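Local coordinates for thioredoxin domain-containing protein (Aeropyrum pernix, PDB 3HA9), which is of unknown function but has a thioredoxin-like fold and may have oxidoreductase or antioxidant activity, at residues I41-A46 and S130-V135; S70-D75 and S112-M117; D75-E80 and G91-D96. One frame throughout, in Å; residues are numbered along the deposited sequence.

In the fold
Contacts 1 and 2 lie in the same five-stranded mixed sheet, their centres about 10 Å apart. Strands 39-45 and 69-75 are neighbours there; contact 1 adds antiparallel strand 133-138, and contact 2 adds parallel strand 114-117. Contact 3 sits past the end of strand 69-75, its centre about 14 Å from that of contact 1 and 17 Å from that of contact 2. It shares D75 with contact 2. Along the chain the three enclose one another: 75-80 with 91-96 innermost, then 70-75 with 112-117, then 41-46 with 130-135. Contacts 1 and 3 approach the C49-C52 disulfide, and contact 2 joins the edge strand 114-117 to the sheet.

Contact 1 (I41-A46 and S130-V135); sequences ILWFMA and SIDYIV
The indole of W43 meets D132 and Y133 at its edge. D132 OD1 takes the hydrogen bond of W43 NE1 at 2.9 Å, and Y133 O lies beside CD1. One face of the ring carries M45 CG, 3.6 Å above the plane and over its centre. I134 CD1 approaches W43 CD1 obliquely at 3.5 Å. W43 CG, anti to the backbone N (chi1 178°), lies 3.8 Å from the same I134 CD1. The NE1 bond reaches D132 OD1 from above the carboxylate, 42° out of its plane. The other oxygen, OD2, bonds to S51 OG, which leaves the group held on both oxygens. The F44 ring has Y133 O in plane at its edge. F44 CE2 comes obliquely to V135 CG2 at 4.1 Å.

L42 to F44 and Y133 to V135 lie on two neighbouring antiparallel strands, 39-45 and 133-138, of the thioredoxin-fold sheet. L42 with V135 and F44 with Y133 are hydrogen-bonded pairs, and W43 with I134 is the non-hydrogen-bonded pair between them. L42 N bonds to V135 O at 2.8 Å, and V135 N returns to L42 O. W43 and I134 are on the sheet face covered by helix 52-65, which touches W43 through C52, M55 and L59. L42, F44, Y133 and V135 are on the other face.

I134 CD1 also touches I41 CG2, at 3.8 Å. Beyond the strand pairs, M45 CA makes a CA-H...O contact to I131 O at 3.2 Å. S130 OG accepts from D132 N in an ST turn and also bonds to T148 OG1.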
loop_
_atom_site.group_PDB
_atom_site.type_symbol
_atom_site.label_atom_id
_atom_site.label_comp_id
_atom_site.label_asym_id
_atom_site.label_seq_id
_atom_site.Cartn_x
_atom_site.Cartn_y
_atom_site.Cartn_z
ATOM N N ILE A 41 -6.278 -1.138 -2.360
ATOM C CA ILE A 41 -5.640 -1.521 -1.109
ATOM C C ILE A 41 -4.123 -1.338 -1.202
ATOM O O ILE A 41 -3.471 -2.005 -2.007
ATOM C CB ILE A 41 -5.983 -3.000 -0.723
ATOM C CG1 ILE A 41 -7.511 -3.191 -0.655
ATOM C CG2 ILE A 41 -5.246 -3.390 0.577
ATOM C CD1 ILE A 41 -7.960 -4.585 -0.228
ATOM N N LEU A 42 -3.574 -0.424 -0.391
ATOM C CA LEU A 42 -2.129 -0.266 -0.282
ATOM C C LEU A 42 -1.659 -1.180 0.837
ATOM O O LEU A 42 -2.094 -1.043 1.975
ATOM C CB LEU A 42 -1.737 1.193 0.021
ATOM C CG LEU A 42 -2.283 2.271 -0.912
ATOM C CD1 LEU A 42 -1.626 3.624 -0.562
ATOM C CD2 LEU A 42 -1.998 1.917 -2.361
ATOM N N TRP A 43 -0.811 -2.147 0.507
ATOM C CA TRP A 43 -0.344 -3.083 1.511
ATOM C C TRP A 43 1.151 -2.855 1.723
ATOM O O TRP A 43 1.954 -3.199 0.851
ATOM C CB TRP A 43 -0.602 -4.514 1.044
ATOM C CG TRP A 43 -0.102 -5.540 2.032
ATOM C CD1 TRP A 43 -0.014 -5.398 3.389
ATOM C CD2 TRP A 43 0.378 -6.843 1.728
ATOM N NE1 TRP A 43 0.503 -6.539 3.951
ATOM C CE2 TRP A 43 0.753 -7.445 2.952
ATOM C CE3 TRP A 43 0.557 -7.560 0.534
ATOM C CZ2 TRP A 43 1.286 -8.748 3.025
ATOM C CZ3 TRP A 43 1.089 -8.877 0.607
ATOM C CH2 TRP A 43 1.435 -9.451 1.852
ATOM N N PHE A 44 1.500 -2.274 2.879
ATOM C CA PHE A 44 2.906 -1.983 3.213
ATOM C C PHE A 44 3.473 -3.202 3.898
ATOM O O PHE A 44 2.937 -3.639 4.913
ATOM C CB PHE A 44 2.981 -0.767 4.137
ATOM C CG PHE A 44 2.602 0.519 3.453
ATOM C CD1 PHE A 44 3.602 1.323 2.889
ATOM C CD2 PHE A 44 1.253 0.907 3.326
ATOM C CE1 PHE A 44 3.272 2.513 2.233
ATOM C CE2 PHE A 44 0.907 2.102 2.665
ATOM C CZ PHE A 44 1.896 2.890 2.118
ATOM N N MET A 45 4.536 -3.760 3.319
ATOM C CA MET A 45 5.019 -5.077 3.755
ATOM C C MET A 45 6.522 -5.238 3.551
ATOM O O MET A 45 7.197 -4.308 3.105
ATOM C CB MET A 45 4.204 -6.208 3.088
ATOM C CG MET A 45 3.999 -6.092 1.554
ATOM S SD MET A 45 5.484 -6.301 0.533
ATOM C CE MET A 45 5.711 -8.059 0.689
ATOM N N ALA A 46 7.032 -6.410 3.918
ATOM C CA ALA A 46 8.435 -6.788 3.700
ATOM C C ALA A 46 8.440 -8.278 3.467
ATOM O O ALA A 46 7.588 -8.999 4.017
ATOM C CB ALA A 46 9.289 -6.426 4.932
ATOM N N SER A 130 3.728 -0.333 10.872
ATOM C CA SER A 130 4.321 -1.692 10.976
ATOM C C SER A 130 4.709 -2.209 9.604
ATOM O O SER A 130 4.449 -1.540 8.594
ATOM C CB SER A 130 3.306 -2.664 11.593
ATOM O OG SER A 130 2.290 -2.991 10.642
ATOM N N ILE A 131 5.332 -3.387 9.571
ATOM C CA ILE A 131 5.687 -4.034 8.303
ATOM C C ILE A 131 4.570 -4.926 7.741
ATOM O O ILE A 131 4.810 -5.727 6.846
ATOM C CB ILE A 131 7.002 -4.858 8.435
ATOM C CG1 ILE A 131 6.838 -5.948 9.493
ATOM C CG2 ILE A 131 8.181 -3.933 8.764
ATOM C CD1 ILE A 131 8.025 -6.907 9.579
ATOM N N ASP A 132 3.358 -4.783 8.268
ATOM C CA ASP A 132 2.183 -5.462 7.711
ATOM C C ASP A 132 1.012 -4.521 7.950
ATOM O O ASP A 132 0.213 -4.697 8.875
ATOM C CB ASP A 132 1.982 -6.848 8.351
ATOM C CG ASP A 132 0.899 -7.684 7.663
ATOM O OD1 ASP A 132 0.201 -7.170 6.767
ATOM O OD2 ASP A 132 0.703 -8.868 8.064
ATOM N N TYR A 133 0.914 -3.512 7.095
ATOM C CA TYR A 133 0.012 -2.393 7.344
ATOM C C TYR A 133 -0.811 -2.157 6.104
ATOM O O TYR A 133 -0.292 -2.191 4.998
ATOM C CB TYR A 133 0.842 -1.137 7.699
ATOM C CG TYR A 133 0.026 0.073 8.142
ATOM C CD1 TYR A 133 -0.337 0.239 9.483
ATOM C CD2 TYR A 133 -0.348 1.061 7.221
ATOM C CE1 TYR A 133 -1.071 1.348 9.885
ATOM C CE2 TYR A 133 -1.107 2.179 7.616
ATOM C CZ TYR A 133 -1.449 2.309 8.952
ATOM O OH TYR A 133 -2.190 3.390 9.361
ATOM N N ILE A 134 -2.102 -1.902 6.302
ATOM C CA ILE A 134 -3.073 -1.841 5.215
ATOM C C ILE A 134 -3.715 -0.456 5.187
ATOM O O ILE A 134 -4.122 0.060 6.233
ATOM C CB ILE A 134 -4.170 -2.934 5.444
ATOM C CG1 ILE A 134 -3.613 -4.341 5.152
ATOM C CG2 ILE A 134 -5.456 -2.640 4.645
ATOM C CD1 ILE A 134 -3.450 -4.652 3.667
ATOM N N VAL A 135 -3.745 0.173 4.013
ATOM C CA VAL A 135 -4.598 1.358 3.778
ATOM C C VAL A 135 -5.608 1.022 2.678
ATOM O O VAL A 135 -5.220 0.646 1.566
ATOM C CB VAL A 135 -3.767 2.588 3.351
ATOM C CG1 VAL A 135 -4.675 3.826 3.158
ATOM C CG2 VAL A 135 -2.705 2.880 4.392
#

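Contact 2 (S70-D75 and S112-M117); sequences SVIAID and SWIMVM
V71, A73 and D75 are joined to I114 and V116 by four backbone hydrogen bonds. A73 N bonds to I114 O at 2.9 Å, and V116 N bonds to A73 O at 2.8 Å. D75 N bonds to V116 O at 2.8 Å. The bond from I114 N to V71 O is longer, at 3.2 Å. Outside the pair, W113 NE1 bonds to T63 OG1 of helix 52-65.

The W113 indole lies alongside V71, with the valine over one ring face. V71 CB stands 3.6 Å from the centroid of the W113 five-membered ring, 9° off the ring normal, a CH-pi contact. V71 CG1, anti to the backbone N (chi1 171°), also rests over this face, nearest W113 CD2. An alanine in place of W113 would probably leave V71 without its aromatic cover and T63 OG1 without this bonding partner.

I72, I74, I114 and V116 share one face of the sheet. I72 CG2 crosses to V116 CG2 at 3.7 Å, while I74 CG1 lies beside V116 CB. On the other face, A73, D75, M115 and M117 all touch F101 of helix 98-108. The M117 chain bends at chi3 (90°), and its CE lies 3.8 Å from D75 OD2. The other oxygen of this carboxylate, OD1, accepts from W77 N.

Strand 114-117 is an edge strand, parallel to strand 69-75. The chain passes from one to the other through helices 79-85 and 98-108, a beta-alpha-beta crossover within the thioredoxin-like sheet.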
loop_
_atom_site.group_PDB
_atom_site.type_symbol
_atom_site.label_atom_id
_atom_site.label_comp_id
_atom_site.label_asym_id
_atom_site.label_seq_id
_atom_site.Cartn_x
_atom_site.Cartn_y
_atom_site.Cartn_z
ATOM N N SER A 70 -8.217 -3.560 -6.228
ATOM C CA SER A 70 -6.846 -3.607 -6.743
ATOM C C SER A 70 -5.889 -3.550 -5.577
ATOM O O SER A 70 -5.906 -2.580 -4.828
ATOM C CB SER A 70 -6.569 -2.443 -7.696
ATOM O OG SER A 70 -7.313 -2.583 -8.908
ATOM N N VAL A 71 -5.074 -4.589 -5.419
ATOM C CA VAL A 71 -4.030 -4.610 -4.388
ATOM C C VAL A 71 -2.720 -4.043 -4.935
ATOM O O VAL A 71 -2.243 -4.435 -6.029
ATOM C CB VAL A 71 -3.791 -6.056 -3.836
ATOM C CG1 VAL A 71 -2.545 -6.102 -2.920
ATOM C CG2 VAL A 71 -5.048 -6.563 -3.117
ATOM N N ILE A 72 -2.141 -3.112 -4.186
ATOM C CA ILE A 72 -0.806 -2.613 -4.491
ATOM C C ILE A 72 0.125 -3.075 -3.357
ATOM O O ILE A 72 -0.032 -2.628 -2.217
ATOM C CB ILE A 72 -0.776 -1.081 -4.661
ATOM C CG1 ILE A 72 -1.844 -0.649 -5.701
ATOM C CG2 ILE A 72 0.633 -0.623 -5.021
ATOM C CD1 ILE A 72 -1.919 0.845 -6.002
ATOM N N ALA A 73 1.042 -4.000 -3.670
ATOM C CA ALA A 73 2.005 -4.511 -2.687
ATOM C C ALA A 73 3.173 -3.559 -2.639
ATOM O O ALA A 73 3.831 -3.343 -3.652
ATOM C CB ALA A 73 2.473 -5.925 -3.044
ATOM N N ILE A 74 3.418 -2.974 -1.463
ATOM C CA ILE A 74 4.438 -1.929 -1.322
ATOM C C ILE A 74 5.495 -2.467 -0.379
ATOM O O ILE A 74 5.267 -2.514 0.826
ATOM C CB ILE A 74 3.878 -0.601 -0.760
ATOM C CG1 ILE A 74 2.815 -0.033 -1.691
ATOM C CG2 ILE A 74 5.043 0.422 -0.572
ATOM C CD1 ILE A 74 2.016 1.177 -1.124
ATOM N N ASP A 75 6.643 -2.868 -0.927
ATOM C CA ASP A 75 7.722 -3.376 -0.085
ATOM C C ASP A 75 8.568 -2.169 0.244
ATOM O O ASP A 75 9.195 -1.587 -0.651
ATOM C CB ASP A 75 8.544 -4.437 -0.844
ATOM C CG ASP A 75 9.617 -5.098 0.025
ATOM O OD1 ASP A 75 10.041 -4.506 1.035
ATOM O OD2 ASP A 75 10.036 -6.232 -0.316
ATOM N N SER A 112 -1.868 -10.614 -10.568
ATOM C CA SER A 112 -2.506 -9.387 -11.009
ATOM C C SER A 112 -2.085 -8.139 -10.205
ATOM O O SER A 112 -2.333 -7.017 -10.642
ATOM C CB SER A 112 -4.038 -9.527 -10.992
ATOM O OG SER A 112 -4.552 -9.437 -9.674
ATOM N N TRP A 113 -1.461 -8.323 -9.042
ATOM C CA TRP A 113 -1.133 -7.180 -8.168
ATOM C C TRP A 113 -0.044 -6.282 -8.714
ATOM O O TRP A 113 0.900 -6.743 -9.332
ATOM C CB TRP A 113 -0.686 -7.660 -6.791
ATOM C CG TRP A 113 -1.694 -8.410 -6.037
ATOM C CD1 TRP A 113 -3.025 -8.552 -6.342
ATOM C CD2 TRP A 113 -1.488 -9.107 -4.815
ATOM N NE1 TRP A 113 -3.651 -9.309 -5.386
ATOM C CE2 TRP A 113 -2.734 -9.659 -4.431
ATOM C CE3 TRP A 113 -0.362 -9.331 -3.995
ATOM C CZ2 TRP A 113 -2.890 -10.421 -3.282
ATOM C CZ3 TRP A 113 -0.525 -10.094 -2.837
ATOM C CH2 TRP A 113 -1.778 -10.625 -2.492
ATOM N N ILE A 114 -0.151 -4.988 -8.429
ATOM C CA ILE A 114 0.916 -4.046 -8.745
ATOM C C ILE A 114 1.966 -4.183 -7.640
ATOM O O ILE A 114 1.612 -4.283 -6.481
ATOM C CB ILE A 114 0.335 -2.604 -8.805
ATOM C CG1 ILE A 114 -0.781 -2.523 -9.864
ATOM C CG2 ILE A 114 1.429 -1.546 -9.053
ATOM C CD1 ILE A 114 -1.553 -1.204 -9.851
ATOM N N MET A 115 3.244 -4.206 -8.001
ATOM C CA MET A 115 4.324 -4.313 -7.014
ATOM C C MET A 115 5.122 -2.998 -7.006
ATOM O O MET A 115 5.508 -2.468 -8.051
ATOM C CB MET A 115 5.239 -5.524 -7.293
ATOM C CG MET A 115 4.647 -6.935 -6.917
ATOM S SD MET A 115 5.720 -8.285 -7.492
ATOM C CE MET A 115 5.265 -8.431 -9.198
ATOM N N VAL A 116 5.355 -2.462 -5.814
ATOM C CA VAL A 116 6.000 -1.161 -5.655
ATOM C C VAL A 116 7.058 -1.323 -4.580
ATOM O O VAL A 116 6.838 -2.050 -3.625
ATOM C CB VAL A 116 4.949 -0.087 -5.194
ATOM C CG1 VAL A 116 5.591 1.162 -4.664
ATOM C CG2 VAL A 116 4.013 0.273 -6.355
ATOM N N MET A 117 8.211 -0.689 -4.748
ATOM C CA MET A 117 9.177 -0.621 -3.652
ATOM C C MET A 117 9.259 0.839 -3.211
ATOM O O MET A 117 9.297 1.753 -4.062
ATOM C CB MET A 117 10.540 -1.215 -4.056
ATOM C CG MET A 117 10.522 -2.727 -4.445
ATOM S SD MET A 117 12.137 -3.596 -4.416
ATOM C CE MET A 117 12.119 -4.176 -2.710
#

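Contact 3 (D75-E80 and G91-D96); sequences DFWTAE and GYPPPD
W77 fits into the loop 91-96 with its indole NE1 turned to the backbone oxygens of P93 and P94. The segment that carries it is built of tight turns: W77 is the centre of an inverse gamma turn, and D75 OD1 accepts from W77 N at 2.9 Å in an Asx turn, which holds the W77 backbone. W77 CG is anti to the backbone N and beside the carbonyl carbon (chi1 -159°), and both ring and carbonyl meet the loop. W77 NE1 bonds to P93 O at 3.0 Å. The partner lies near the ring plane, but the donor stands 65° out of the carbonyl plane of P93. A second bond, to P94 O, is weak. Further round the rim, W77 CZ2 meets Y92 CB at 3.9 Å, and the two side chains cross at about a right angle. W77 O accepts from D96 N at 2.8 Å. P95 CG packs on A79 CB at the start of helix 79-85.

The ring also packs edge-to-face with W48, next to the disulfide cysteine C49. T78 is the N-cap of helix 79-85, and its OG1 bonds to A81 N and to D118 O. D96 OD2 accepts from A47 N and lies 2.5 Å from D75 OD2, with the two carboxylate planes 85° apart.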
loop_
_atom_site.group_PDB
_atom_site.type_symbol
_atom_site.label_atom_id
_atom_site.label_comp_id
_atom_site.label_asym_id
_atom_site.label_seq_id
_atom_site.Cartn_x
_atom_site.Cartn_y
_atom_site.Cartn_z
ATOM N N ASP A 75 6.643 -2.868 -0.927
ATOM C CA ASP A 75 7.722 -3.376 -0.085
ATOM C C ASP A 75 8.568 -2.169 0.244
ATOM O O ASP A 75 9.195 -1.587 -0.651
ATOM C CB ASP A 75 8.544 -4.437 -0.844
ATOM C CG ASP A 75 9.617 -5.098 0.025
ATOM O OD1 ASP A 75 10.041 -4.506 1.035
ATOM O OD2 ASP A 75 10.036 -6.232 -0.316
ATOM N N PHE A 76 8.571 -1.780 1.523
ATOM C CA PHE A 76 9.324 -0.605 1.935
ATOM C C PHE A 76 10.628 -0.975 2.618
ATOM O O PHE A 76 11.319 -0.101 3.168
ATOM C CB PHE A 76 8.454 0.358 2.793
ATOM C CG PHE A 76 8.078 -0.165 4.167
ATOM C CD1 PHE A 76 8.867 0.127 5.290
ATOM C CD2 PHE A 76 6.896 -0.873 4.346
ATOM C CE1 PHE A 76 8.490 -0.299 6.570
ATOM C CE2 PHE A 76 6.505 -1.309 5.617
ATOM C CZ PHE A 76 7.305 -1.010 6.732
ATOM N N TRP A 77 10.985 -2.266 2.579
ATOM C CA TRP A 77 12.193 -2.712 3.264
ATOM C C TRP A 77 13.399 -2.522 2.328
ATOM O O TRP A 77 14.003 -3.476 1.840
ATOM C CB TRP A 77 12.035 -4.153 3.782
ATOM C CG TRP A 77 13.017 -4.441 4.889
ATOM C CD1 TRP A 77 14.191 -5.116 4.783
ATOM C CD2 TRP A 77 12.918 -4.001 6.242
ATOM N NE1 TRP A 77 14.825 -5.156 6.005
ATOM C CE2 TRP A 77 14.059 -4.481 6.918
ATOM C CE3 TRP A 77 11.956 -3.275 6.960
ATOM C CZ2 TRP A 77 14.287 -4.230 8.270
ATOM C CZ3 TRP A 77 12.183 -3.032 8.324
ATOM C CH2 TRP A 77 13.344 -3.518 8.956
ATOM N N THR A 78 13.714 -1.252 2.072
ATOM C CA THR A 78 14.735 -0.866 1.113
ATOM C C THR A 78 15.850 -0.092 1.805
ATOM O O THR A 78 15.646 0.461 2.890
ATOM C CB THR A 78 14.147 0.091 0.041
ATOM O OG1 THR A 78 13.643 1.280 0.680
ATOM C CG2 THR A 78 13.029 -0.588 -0.745
ATOM N N ALA A 79 17.020 -0.032 1.163
ATOM C CA ALA A 79 18.162 0.661 1.767
ATOM C C ALA A 79 17.811 2.098 2.144
ATOM O O ALA A 79 18.193 2.576 3.217
ATOM C CB ALA A 79 19.363 0.622 0.831
ATOM N N GLU A 80 17.084 2.781 1.263
ATOM C CA GLU A 80 16.761 4.189 1.476
ATOM C C GLU A 80 15.829 4.359 2.677
ATOM O O GLU A 80 16.018 5.263 3.510
ATOM C CB GLU A 80 16.126 4.796 0.213
ATOM C CG GLU A 80 17.074 4.984 -0.962
ATOM C CD GLU A 80 17.409 3.682 -1.723
ATOM O OE1 GLU A 80 16.704 2.642 -1.585
ATOM O OE2 GLU A 80 18.407 3.708 -2.474
ATOM N N GLY A 91 20.922 -5.608 13.788
ATOM C CA GLY A 91 19.780 -6.180 14.500
ATOM C C GLY A 91 18.528 -6.355 13.647
ATOM O O GLY A 91 17.531 -6.948 14.088
ATOM N N TYR A 92 18.577 -5.810 12.436
ATOM C CA TYR A 92 17.470 -5.912 11.494
ATOM C C TYR A 92 17.933 -6.574 10.209
ATOM O O TYR A 92 19.088 -6.451 9.828
ATOM C CB TYR A 92 16.923 -4.521 11.177
ATOM C CG TYR A 92 16.417 -3.786 12.408
ATOM C CD1 TYR A 92 15.138 -4.015 12.892
ATOM C CD2 TYR A 92 17.240 -2.897 13.100
ATOM C CE1 TYR A 92 14.668 -3.375 14.023
ATOM C CE2 TYR A 92 16.771 -2.231 14.241
ATOM C CZ TYR A 92 15.490 -2.484 14.692
ATOM O OH TYR A 92 15.000 -1.846 15.812
ATOM N N PRO A 93 17.015 -7.241 9.506
ATOM C CA PRO A 93 17.375 -7.829 8.211
ATOM C C PRO A 93 17.885 -6.789 7.206
ATOM O O PRO A 93 17.491 -5.611 7.269
ATOM C CB PRO A 93 16.049 -8.430 7.734
ATOM C CG PRO A 93 15.324 -8.762 9.003
ATOM C CD PRO A 93 15.639 -7.585 9.898
ATOM N N PRO A 94 18.759 -7.206 6.278
ATOM C CA PRO A 94 19.212 -6.278 5.253
ATOM C C PRO A 94 18.026 -5.933 4.365
ATOM O O PRO A 94 16.959 -6.555 4.507
ATOM C CB PRO A 94 20.242 -7.091 4.451
ATOM C CG PRO A 94 20.513 -8.314 5.238
ATOM C CD PRO A 94 19.313 -8.560 6.086
ATOM N N PRO A 95 18.198 -4.955 3.468
ATOM C CA PRO A 95 17.130 -4.642 2.526
ATOM C C PRO A 95 16.701 -5.845 1.699
ATOM O O PRO A 95 17.518 -6.705 1.343
ATOM C CB PRO A 95 17.759 -3.607 1.591
ATOM C CG PRO A 95 18.906 -3.045 2.342
ATOM C CD PRO A 95 19.403 -4.143 3.225
ATOM N N ASP A 96 15.412 -5.901 1.398
ATOM C CA ASP A 96 14.885 -6.872 0.453
ATOM C C ASP A 96 15.397 -6.539 -0.942
ATOM O O ASP A 96 15.375 -5.383 -1.365
ATOM C CB ASP A 96 13.361 -6.761 0.381
ATOM C CG ASP A 96 12.632 -7.482 1.508
ATOM O OD1 ASP A 96 13.260 -8.147 2.371
ATOM O OD2 ASP A 96 11.371 -7.372 1.501
#